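Local atomic coordinates of pilin (Streptococcus pyogenes serotype M1, PDB entry 3GLD), a protein that forms the stacked, covalently linked backbone of the bacterial pilus, which is required for adhesion to host cells, bacterial aggregation and biofilm formation. Residues Leu19-Asn24 with Ile151-Ser156; Thr66-Thr71 with Lys81-Asp86; Phe41-Asp46 with Val59-Pro64. The protein carries 2 engineered substitutions. All coordinates share one frame; numbering follows the deposited sequence.

Contact 1 of 3, residues Leu19-Asn24 with Ile151-Ser156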
loop_
_atom_site.group_PDB
_atom_site.type_symbol
_atom_site.label_atom_id
_atom_site.label_comp_id
_atom_site.label_asym_id
_atom_site.label_seq_id
_atom_site.Cartn_x
_atom_site.Cartn_y
_atom_site.Cartn_z
ATOM N N LEU A 19 -21.617 -8.976 -9.885
ATOM C CA LEU A 19 -20.265 -9.093 -10.421
ATOM C C LEU A 19 -19.264 -8.885 -9.290
ATOM O O LEU A 19 -19.287 -7.845 -8.617
ATOM C CB LEU A 19 -20.030 -8.056 -11.523
ATOM C CG LEU A 19 -18.649 -8.048 -12.180
ATOM C CD1 LEU A 19 -18.411 -9.327 -12.995
ATOM C CD2 LEU A 19 -18.491 -6.823 -13.058
ATOM N N THR A 20 -18.390 -9.873 -9.103
ATOM C CA THR A 20 -17.374 -9.834 -8.056
ATOM C C THR A 20 -16.149 -9.061 -8.544
ATOM O O THR A 20 -15.672 -9.299 -9.636
ATOM C CB THR A 20 -16.940 -11.259 -7.640
ATOM O OG1 THR A 20 -18.030 -11.882 -6.959
ATOM C CG2 THR A 20 -15.736 -11.225 -6.664
ATOM N N VAL A 21 -15.657 -8.139 -7.720
ATOM C CA VAL A 21 -14.386 -7.465 -7.999
ATOM C C VAL A 21 -13.355 -7.941 -6.978
ATOM O O VAL A 21 -13.628 -7.942 -5.783
ATOM C CB VAL A 21 -14.519 -5.935 -7.914
ATOM C CG1 VAL A 21 -13.147 -5.263 -8.093
ATOM C CG2 VAL A 21 -15.485 -5.428 -8.957
ATOM N N THR A 22 -12.184 -8.356 -7.449
ATOM C CA THR A 22 -11.125 -8.798 -6.539
ATOM C C THR A 22 -10.028 -7.746 -6.518
ATOM O O THR A 22 -9.568 -7.283 -7.567
ATOM C CB THR A 22 -10.521 -10.163 -6.941
ATOM O OG1 THR A 22 -11.533 -11.173 -6.874
ATOM C CG2 THR A 22 -9.396 -10.558 -6.002
ATOM N N LYS A 23 -9.635 -7.350 -5.314
ATOM C CA LYS A 23 -8.562 -6.370 -5.150
ATOM C C LYS A 23 -7.394 -7.019 -4.427
ATOM O O LYS A 23 -7.572 -7.661 -3.390
ATOM C CB LYS A 23 -9.082 -5.131 -4.400
ATOM C CG LYS A 23 -8.039 -4.044 -4.094
ATOM C CD LYS A 23 -7.289 -3.586 -5.348
ATOM C CE LYS A 23 -6.470 -2.359 -5.090
ATOM N NZ LYS A 23 -5.431 -2.560 -4.027
ATOM N N ASN A 24 -6.208 -6.875 -5.002
ATOM C CA ASN A 24 -4.981 -7.328 -4.386
ATOM C C ASN A 24 -4.055 -6.129 -4.158
ATOM O O ASN A 24 -4.095 -5.150 -4.903
ATOM C CB ASN A 24 -4.285 -8.373 -5.268
ATOM C CG ASN A 24 -4.955 -9.751 -5.213
ATOM O OD1 ASN A 24 -5.345 -10.306 -6.244
ATOM N ND2 ASN A 24 -5.064 -10.315 -4.017
ATOM N N ILE A 151 -12.686 -9.911 -12.806
ATOM C CA ILE A 151 -12.398 -8.507 -12.574
ATOM C C ILE A 151 -11.474 -8.452 -11.351
ATOM O O ILE A 151 -11.884 -8.720 -10.213
ATOM C CB ILE A 151 -13.692 -7.669 -12.355
ATOM C CG1 ILE A 151 -14.753 -7.957 -13.439
ATOM C CG2 ILE A 151 -13.371 -6.177 -12.270
ATOM C CD1 ILE A 151 -14.254 -7.873 -14.891
ATOM N N GLN A 152 -10.214 -8.145 -11.617
ATOM C CA GLN A 152 -9.178 -8.084 -10.597
ATOM C C GLN A 152 -8.392 -6.799 -10.792
ATOM O O GLN A 152 -8.110 -6.395 -11.929
ATOM C CB GLN A 152 -8.256 -9.303 -10.697
ATOM C CG GLN A 152 -8.737 -10.498 -9.880
ATOM C CD GLN A 152 -8.236 -11.844 -10.384
ATOM O OE1 GLN A 152 -7.281 -11.926 -11.165
ATOM N NE2 GLN A 152 -8.899 -12.917 -9.942
ATOM N N PHE A 153 -8.078 -6.152 -9.673
ATOM C CA PHE A 153 -7.233 -4.966 -9.657
ATOM C C PHE A 153 -6.059 -5.169 -8.676
ATOM O O PHE A 153 -6.241 -5.707 -7.577
ATOM C CB PHE A 153 -8.055 -3.741 -9.264
ATOM C CG PHE A 153 -9.006 -3.272 -10.337
ATOM C CD1 PHE A 153 -8.557 -2.485 -11.394
ATOM C CD2 PHE A 153 -10.362 -3.595 -10.274
ATOM C CE1 PHE A 153 -9.437 -2.034 -12.394
ATOM C CE2 PHE A 153 -11.247 -3.145 -11.252
ATOM C CZ PHE A 153 -10.781 -2.363 -12.316
ATOM N N LYS A 154 -4.860 -4.741 -9.070
ATOM C CA LYS A 154 -3.666 -4.942 -8.241
ATOM C C LYS A 154 -2.909 -3.625 -8.114
ATOM O O LYS A 154 -2.180 -3.247 -9.020
ATOM C CB LYS A 154 -2.763 -6.033 -8.838
ATOM C CG LYS A 154 -1.577 -6.443 -7.932
ATOM C CD LYS A 154 -0.927 -7.786 -8.317
ATOM C CE LYS A 154 -0.042 -7.657 -9.554
ATOM N NZ LYS A 154 0.886 -8.825 -9.721
ATOM N N ASN A 155 -3.139 -2.903 -7.019
ATOM C CA ASN A 155 -2.326 -1.738 -6.701
ATOM C C ASN A 155 -1.009 -2.170 -6.052
ATOM O O ASN A 155 -0.913 -3.285 -5.511
ATOM C CB ASN A 155 -3.078 -0.778 -5.783
ATOM C CG ASN A 155 -4.258 -0.111 -6.465
ATOM O OD1 ASN A 155 -4.403 -0.131 -7.704
ATOM N ND2 ASN A 155 -5.119 0.492 -5.655
ATOM N N SER A 156 0.005 -1.307 -6.123
ATOM C CA SER A 156 1.315 -1.595 -5.493
ATOM C C SER A 156 1.580 -0.637 -4.340
ATOM O O SER A 156 1.460 0.580 -4.486
ATOM C CB SER A 156 2.473 -1.546 -6.503
ATOM O OG SER A 156 3.667 -2.065 -5.905
HETATM O O HOH W 1 -15.065 -11.276 -11.478
HETATM O O HOH W 2 -12.664 -11.367 -9.164
#
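The Lys23 side chain crosses that of Asn155 at about a right angle, its CE lying 3.2 Å from Asn155 ND2. This is the isopeptide site of a pilin domain in the transthyretin clan, where the parallel strands holding residues 19-24 and 151-156 lie side by side. The link is not closed in this variant: Lys23 NZ stands 3.6 Å from Asn155 CG. Beside Phe153, the engineered Ala104 occupies the site whose native residue autocatalyses the link. Bends at chi2 (54°) and chi4 (60°) curl the chain across the backbone carbonyl of Phe153 and let Lys23 NZ donate a hydrogen bond to Asn24 O at 3.0 Å, from above the carbonyl plane. Asn155 OD1 accepts from the backbone N of Asp116. Three nearly straight backbone bonds, such as Thr22 N to Ile151 O at 2.8 Å, lace the strands, and a weak one from Asn155 N to Asn24 O follows. Apolar residues suit the face that Lys23 shares: Val21 CG2 touches Ile151 CG2, and the flat Phe153 ring meets Val21 CG1 at its edge. On the reverse face Thr22 and Gln152 run alongside each other, polar residues suited to a more exposed surface. There a water gives a hydrogen to Ile151 O at 3.0 Å and also bonds Thr22 OG1 at 2.6 Å.

Contact 2 of 3, residues Thr66-Thr71 with Lys81-Asp86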
loop_
_atom_site.group_PDB
_atom_site.type_symbol
_atom_site.label_atom_id
_atom_site.label_comp_id
_atom_site.label_asym_id
_atom_site.label_seq_id
_atom_site.Cartn_x
_atom_site.Cartn_y
_atom_site.Cartn_z
ATOM N N THR A 66 -18.392 0.644 -5.821
ATOM C CA THR A 66 -18.244 -0.296 -4.734
ATOM C C THR A 66 -16.820 -0.162 -4.189
ATOM O O THR A 66 -15.915 0.366 -4.868
ATOM C CB THR A 66 -18.548 -1.748 -5.187
ATOM O OG1 THR A 66 -18.756 -2.576 -4.035
ATOM C CG2 THR A 66 -17.423 -2.327 -6.063
ATOM N N LYS A 67 -16.612 -0.618 -2.958
ATOM C CA LYS A 67 -15.293 -0.457 -2.357
ATOM C C LYS A 67 -14.819 -1.650 -1.569
ATOM O O LYS A 67 -15.618 -2.525 -1.199
ATOM C CB LYS A 67 -15.216 0.816 -1.523
ATOM C CG LYS A 67 -16.213 0.936 -0.445
ATOM C CD LYS A 67 -15.945 2.189 0.345
ATOM C CE LYS A 67 -16.170 1.916 1.819
ATOM N NZ LYS A 67 -16.316 3.201 2.529
ATOM N N VAL A 68 -13.499 -1.701 -1.388
ATOM C CA VAL A 68 -12.857 -2.594 -0.436
ATOM C C VAL A 68 -12.175 -1.696 0.604
ATOM O O VAL A 68 -12.001 -0.487 0.375
ATOM C CB VAL A 68 -11.819 -3.507 -1.112
ATOM C CG1 VAL A 68 -12.497 -4.489 -2.082
ATOM C CG2 VAL A 68 -10.738 -2.672 -1.833
ATOM N N THR A 69 -11.819 -2.277 1.742
ATOM C CA THR A 69 -11.235 -1.539 2.855
ATOM C C THR A 69 -10.054 -2.323 3.398
ATOM O O THR A 69 -10.141 -3.542 3.591
ATOM C CB THR A 69 -12.256 -1.292 3.989
ATOM O OG1 THR A 69 -13.203 -0.312 3.567
ATOM C CG2 THR A 69 -11.574 -0.759 5.253
ATOM N N TYR A 70 -8.947 -1.613 3.606
ATOM C CA TYR A 70 -7.758 -2.166 4.243
ATOM C C TYR A 70 -7.572 -1.500 5.609
ATOM O O TYR A 70 -7.987 -0.354 5.809
ATOM C CB TYR A 70 -6.530 -1.941 3.344
ATOM C CG TYR A 70 -6.471 -2.879 2.158
ATOM C CD1 TYR A 70 -5.788 -4.084 2.241
ATOM C CD2 TYR A 70 -7.126 -2.572 0.965
ATOM C CE1 TYR A 70 -5.731 -4.948 1.179
ATOM C CE2 TYR A 70 -7.082 -3.448 -0.125
ATOM C CZ TYR A 70 -6.379 -4.634 0.002
ATOM O OH TYR A 70 -6.309 -5.520 -1.043
ATOM N N THR A 71 -6.980 -2.225 6.556
ATOM C CA THR A 71 -6.580 -1.641 7.857
ATOM C C THR A 71 -5.208 -2.130 8.261
ATOM O O THR A 71 -4.686 -3.085 7.688
ATOM C CB THR A 71 -7.523 -2.012 9.048
ATOM O OG1 THR A 71 -7.766 -3.424 9.043
ATOM C CG2 THR A 71 -8.817 -1.231 9.031
ATOM N N LYS A 81 -8.910 -8.648 -1.157
ATOM C CA LYS A 81 -10.255 -8.212 -0.758
ATOM C C LYS A 81 -11.226 -8.340 -1.944
ATOM O O LYS A 81 -10.815 -8.259 -3.109
ATOM C CB LYS A 81 -10.241 -6.745 -0.316
ATOM C CG LYS A 81 -9.241 -6.397 0.764
ATOM C CD LYS A 81 -9.730 -6.806 2.144
ATOM C CE LYS A 81 -8.698 -6.416 3.207
ATOM N NZ LYS A 81 -9.185 -6.782 4.537
ATOM N N THR A 82 -12.512 -8.516 -1.651
ATOM C CA THR A 82 -13.505 -8.573 -2.727
ATOM C C THR A 82 -14.654 -7.618 -2.447
ATOM O O THR A 82 -14.918 -7.285 -1.301
ATOM C CB THR A 82 -14.046 -10.001 -2.972
ATOM O OG1 THR A 82 -14.645 -10.470 -1.772
ATOM C CG2 THR A 82 -12.926 -10.956 -3.358
ATOM N N ALA A 83 -15.298 -7.163 -3.519
ATOM C CA ALA A 83 -16.488 -6.322 -3.455
ATOM C C ALA A 83 -17.417 -6.745 -4.593
ATOM O O ALA A 83 -17.004 -7.492 -5.471
ATOM C CB ALA A 83 -16.095 -4.855 -3.606
ATOM N N GLU A 84 -18.661 -6.277 -4.578
ATOM C CA GLU A 84 -19.620 -6.657 -5.621
ATOM C C GLU A 84 -20.326 -5.472 -6.259
ATOM O O GLU A 84 -20.633 -4.504 -5.582
ATOM C CB GLU A 84 -20.673 -7.615 -5.048
ATOM C CG GLU A 84 -20.381 -9.059 -5.357
ATOM C CD GLU A 84 -21.303 -10.018 -4.615
ATOM O OE1 GLU A 84 -22.000 -9.580 -3.664
ATOM O OE2 GLU A 84 -21.326 -11.209 -4.994
ATOM N N PHE A 85 -20.560 -5.553 -7.563
ATOM C CA PHE A 85 -21.550 -4.688 -8.192
ATOM C C PHE A 85 -22.875 -5.440 -8.211
ATOM O O PHE A 85 -22.903 -6.645 -8.479
ATOM C CB PHE A 85 -21.142 -4.319 -9.614
ATOM C CG PHE A 85 -19.939 -3.420 -9.672
ATOM C CD1 PHE A 85 -20.015 -2.109 -9.208
ATOM C CD2 PHE A 85 -18.739 -3.890 -10.175
ATOM C CE1 PHE A 85 -18.909 -1.272 -9.252
ATOM C CE2 PHE A 85 -17.625 -3.063 -10.229
ATOM C CZ PHE A 85 -17.714 -1.749 -9.762
ATOM N N ASP A 86 -23.951 -4.719 -7.926
ATOM C CA ASP A 86 -25.274 -5.301 -7.811
ATOM C C ASP A 86 -26.183 -4.843 -8.966
ATOM O O ASP A 86 -26.582 -3.673 -9.020
ATOM C CB ASP A 86 -25.860 -4.946 -6.439
ATOM C CG ASP A 86 -27.239 -5.536 -6.206
ATOM O OD1 ASP A 86 -27.707 -6.382 -7.006
ATOM O OD2 ASP A 86 -27.852 -5.151 -5.193
#
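Thr66 sets OG1 anti to its backbone N (chi1 -164°), which leaves CG2 in the crowded position between N and the carbonyl carbon. One rotation thus serves two contacts. Thr66 OG1 donates to Glu84 O at 3.1 Å, approaching from above the carbonyl plane, while Thr66 CG2 rests over a face of Phe85, 3.9 Å from the ring centroid, as a CH-pi contact. Threonine suits the place because its two branches differ, one polar and one methyl. At the other end Lys81 bends at chi2 (-79°) and runs past Tyr70 in the opposite direction, with Lys81 CG over the ring face and 3.4 Å from Tyr70 CZ. The long aliphatic chain packs on the aromatic ring and still carries its NZ onward to a salt bridge with Asp74. Tyr70 OH bonds Asn79 O, which helps to fix the ring. Between these ends small apolar groups fill the middle: Val68 CG1 touches Lys81 CB at 3.6 Å, and Ala83 CB fits against Lys67 O at 3.4 Å. The strands run antiparallel at 163°, yet side chains rather than a backbone ladder join them. Each pairs elsewhere: strand 80-86 with strand 18-27, and strand 65-70 with strand 37-45, so the contact brings together the margins of two different sheets.

Contact 3 of 3, residues Phe41-Asp46 with Val59-Pro64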
loop_
_atom_site.group_PDB
_atom_site.type_symbol
_atom_site.label_atom_id
_atom_site.label_comp_id
_atom_site.label_asym_id
_atom_site.label_seq_id
_atom_site.Cartn_x
_atom_site.Cartn_y
_atom_site.Cartn_z
ATOM N N PHE A 41 -14.186 1.314 -6.764
ATOM C CA PHE A 41 -14.306 0.836 -8.140
ATOM C C PHE A 41 -15.617 1.319 -8.684
ATOM O O PHE A 41 -16.612 1.372 -7.965
ATOM C CB PHE A 41 -14.192 -0.695 -8.203
ATOM C CG PHE A 41 -13.045 -1.237 -7.383
ATOM C CD1 PHE A 41 -11.755 -1.246 -7.889
ATOM C CD2 PHE A 41 -13.262 -1.704 -6.087
ATOM C CE1 PHE A 41 -10.699 -1.715 -7.120
ATOM C CE2 PHE A 41 -12.212 -2.179 -5.315
ATOM C CZ PHE A 41 -10.927 -2.182 -5.839
ATOM N N LYS A 42 -15.594 1.693 -9.959
ATOM C CA LYS A 42 -16.721 2.290 -10.630
ATOM C C LYS A 42 -17.120 1.417 -11.820
ATOM O O LYS A 42 -16.257 0.870 -12.528
ATOM C CB LYS A 42 -16.316 3.680 -11.138
ATOM C CG LYS A 42 -17.426 4.512 -11.792
ATOM C CD LYS A 42 -16.913 5.893 -12.293
ATOM C CE LYS A 42 -15.972 5.774 -13.490
ATOM N NZ LYS A 42 -15.746 7.119 -14.125
ATOM N N ILE A 43 -18.428 1.301 -12.022
ATOM C CA ILE A 43 -18.991 0.723 -13.257
ATOM C C ILE A 43 -19.879 1.759 -13.929
ATOM O O ILE A 43 -20.692 2.404 -13.271
ATOM C CB ILE A 43 -19.809 -0.568 -12.989
ATOM C CG1 ILE A 43 -20.256 -1.213 -14.309
ATOM C CG2 ILE A 43 -21.014 -0.271 -12.125
ATOM C CD1 ILE A 43 -20.432 -2.716 -14.235
ATOM N N GLU A 44 -19.711 1.920 -15.241
ATOM C CA GLU A 44 -20.551 2.822 -16.022
ATOM C C GLU A 44 -20.937 2.187 -17.365
ATOM O O GLU A 44 -20.215 1.317 -17.871
ATOM C CB GLU A 44 -19.837 4.150 -16.268
ATOM C CG GLU A 44 -18.423 4.003 -16.788
ATOM C CD GLU A 44 -17.773 5.333 -17.124
ATOM O OE1 GLU A 44 -18.305 6.395 -16.727
ATOM O OE2 GLU A 44 -16.724 5.319 -17.798
ATOM N N PRO A 45 -22.064 2.625 -17.943
ATOM C CA PRO A 45 -22.403 2.134 -19.284
ATOM C C PRO A 45 -21.282 2.433 -20.280
ATOM O O PRO A 45 -20.727 3.533 -20.275
ATOM C CB PRO A 45 -23.669 2.930 -19.639
ATOM C CG PRO A 45 -24.291 3.257 -18.307
ATOM C CD PRO A 45 -23.114 3.504 -17.392
ATOM N N ASP A 46 -20.927 1.448 -21.097
ATOM C CA ASP A 46 -19.998 1.658 -22.207
ATOM C C ASP A 46 -20.662 2.477 -23.323
ATOM O O ASP A 46 -21.595 2.006 -23.973
ATOM C CB ASP A 46 -19.509 0.309 -22.740
ATOM C CG ASP A 46 -18.559 0.448 -23.908
ATOM O OD1 ASP A 46 -18.452 1.562 -24.472
ATOM O OD2 ASP A 46 -17.912 -0.563 -24.260
ATOM N N VAL A 59 -27.305 -0.405 -18.841
ATOM C CA VAL A 59 -28.269 0.417 -18.096
ATOM C C VAL A 59 -27.574 0.793 -16.770
ATOM O O VAL A 59 -27.104 -0.086 -16.053
ATOM C CB VAL A 59 -29.592 -0.344 -17.808
ATOM C CG1 VAL A 59 -30.572 0.539 -17.026
ATOM C CG2 VAL A 59 -30.255 -0.844 -19.114
ATOM N N ALA A 60 -27.523 2.089 -16.462
ATOM C CA ALA A 60 -26.782 2.599 -15.304
ATOM C C ALA A 60 -27.274 1.978 -13.990
ATOM O O ALA A 60 -28.462 1.781 -13.819
ATOM C CB ALA A 60 -26.871 4.123 -15.248
ATOM N N LEU A 61 -26.359 1.656 -13.075
ATOM C CA LEU A 61 -26.753 1.016 -11.817
ATOM C C LEU A 61 -27.181 2.064 -10.811
ATOM O O LEU A 61 -26.740 3.208 -10.890
ATOM C CB LEU A 61 -25.611 0.156 -11.248
ATOM C CG LEU A 61 -25.390 -1.258 -11.800
ATOM C CD1 LEU A 61 -24.952 -1.213 -13.232
ATOM C CD2 LEU A 61 -24.311 -2.000 -10.995
ATOM N N ASN A 62 -28.047 1.682 -9.874
ATOM C CA ASN A 62 -28.372 2.547 -8.745
ATOM C C ASN A 62 -27.170 2.936 -7.893
ATOM O O ASN A 62 -27.121 4.039 -7.359
ATOM C CB ASN A 62 -29.404 1.884 -7.847
ATOM C CG ASN A 62 -30.789 1.973 -8.415
ATOM O OD1 ASN A 62 -31.070 2.815 -9.283
ATOM N ND2 ASN A 62 -31.670 1.104 -7.947
ATOM N N THR A 63 -26.216 2.016 -7.783
ATOM C CA THR A 63 -24.999 2.207 -7.018
ATOM C C THR A 63 -23.807 1.802 -7.899
ATOM O O THR A 63 -23.371 0.647 -7.875
ATOM C CB THR A 63 -25.049 1.386 -5.707
ATOM O OG1 THR A 63 -26.306 1.617 -5.052
ATOM C CG2 THR A 63 -23.912 1.788 -4.768
ATOM N N PRO A 64 -23.290 2.752 -8.696
ATOM C CA PRO A 64 -22.203 2.512 -9.645
ATOM C C PRO A 64 -20.820 2.297 -9.007
ATOM O O PRO A 64 -19.871 1.898 -9.693
ATOM C CB PRO A 64 -22.168 3.798 -10.474
ATOM C CG PRO A 64 -23.347 4.597 -10.067
ATOM C CD PRO A 64 -23.728 4.152 -8.712
HETATM O O HOH W 3 -23.411 2.233 -13.947
#
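Ile43 N donates to Pro64 O across 2.8 Å, in the carbonyl plane and nearly straight (163°), and this is the one direct hydrogen bond between the two segments. Pro64 O also receives a CA-H...O contact from Lys42 CA at 3.3 Å. Proline has no N-H to return a bond; instead Pro64 CB packs 3.5 Å from Ile43 O. A water donates to Ile43 O at 2.8 Å and accepts from Leu61 N, bridging the loop to the strand. The side chain of Ile43 itself places CG2 between its backbone N and carbonyl carbon, the crowded position, and there Ile43 CG2 meets Leu61 CD2 at 3.9 Å, the two side chains crossing at about a right angle. Branched aliphatic residues suit this buried spot, which Phe87 and Tyr100 also border. At the far end the Pro45 ring sets CG 4.1 Å from Ala60 CB, two compact residues meeting near the surface. Val59 is held in turn through its carbonyl O, bonded to Tyr100 OH. Strand 37-45 lies between strands 65-70 and 96-104, and the bond to Pro64 carries its pairing with strand 65-70 back into the preceding loop. Phe41 and Ile43 also touch Phe85 of strand 80-86, in the facing sheet.

In the fold
From the N terminus, strand 18-27 supplies the first half of contact 1, which closes only when the chain reaches residues 151-156. Within that long loop contact 3 comes first, folding residues 59-64 back onto strand 37-45; contact 2 then opens and closes in series with it, through a short connection between residues 71 and 81. Neither of these inner closures crosses the other. Contact 1 joins early and late strands of one sheet, contact 3 ties a loop to the other sheet, and contact 2 bridges the two sheets. They meet in a shared core, where Phe41 packs on Phe153 and Val21 on Phe85.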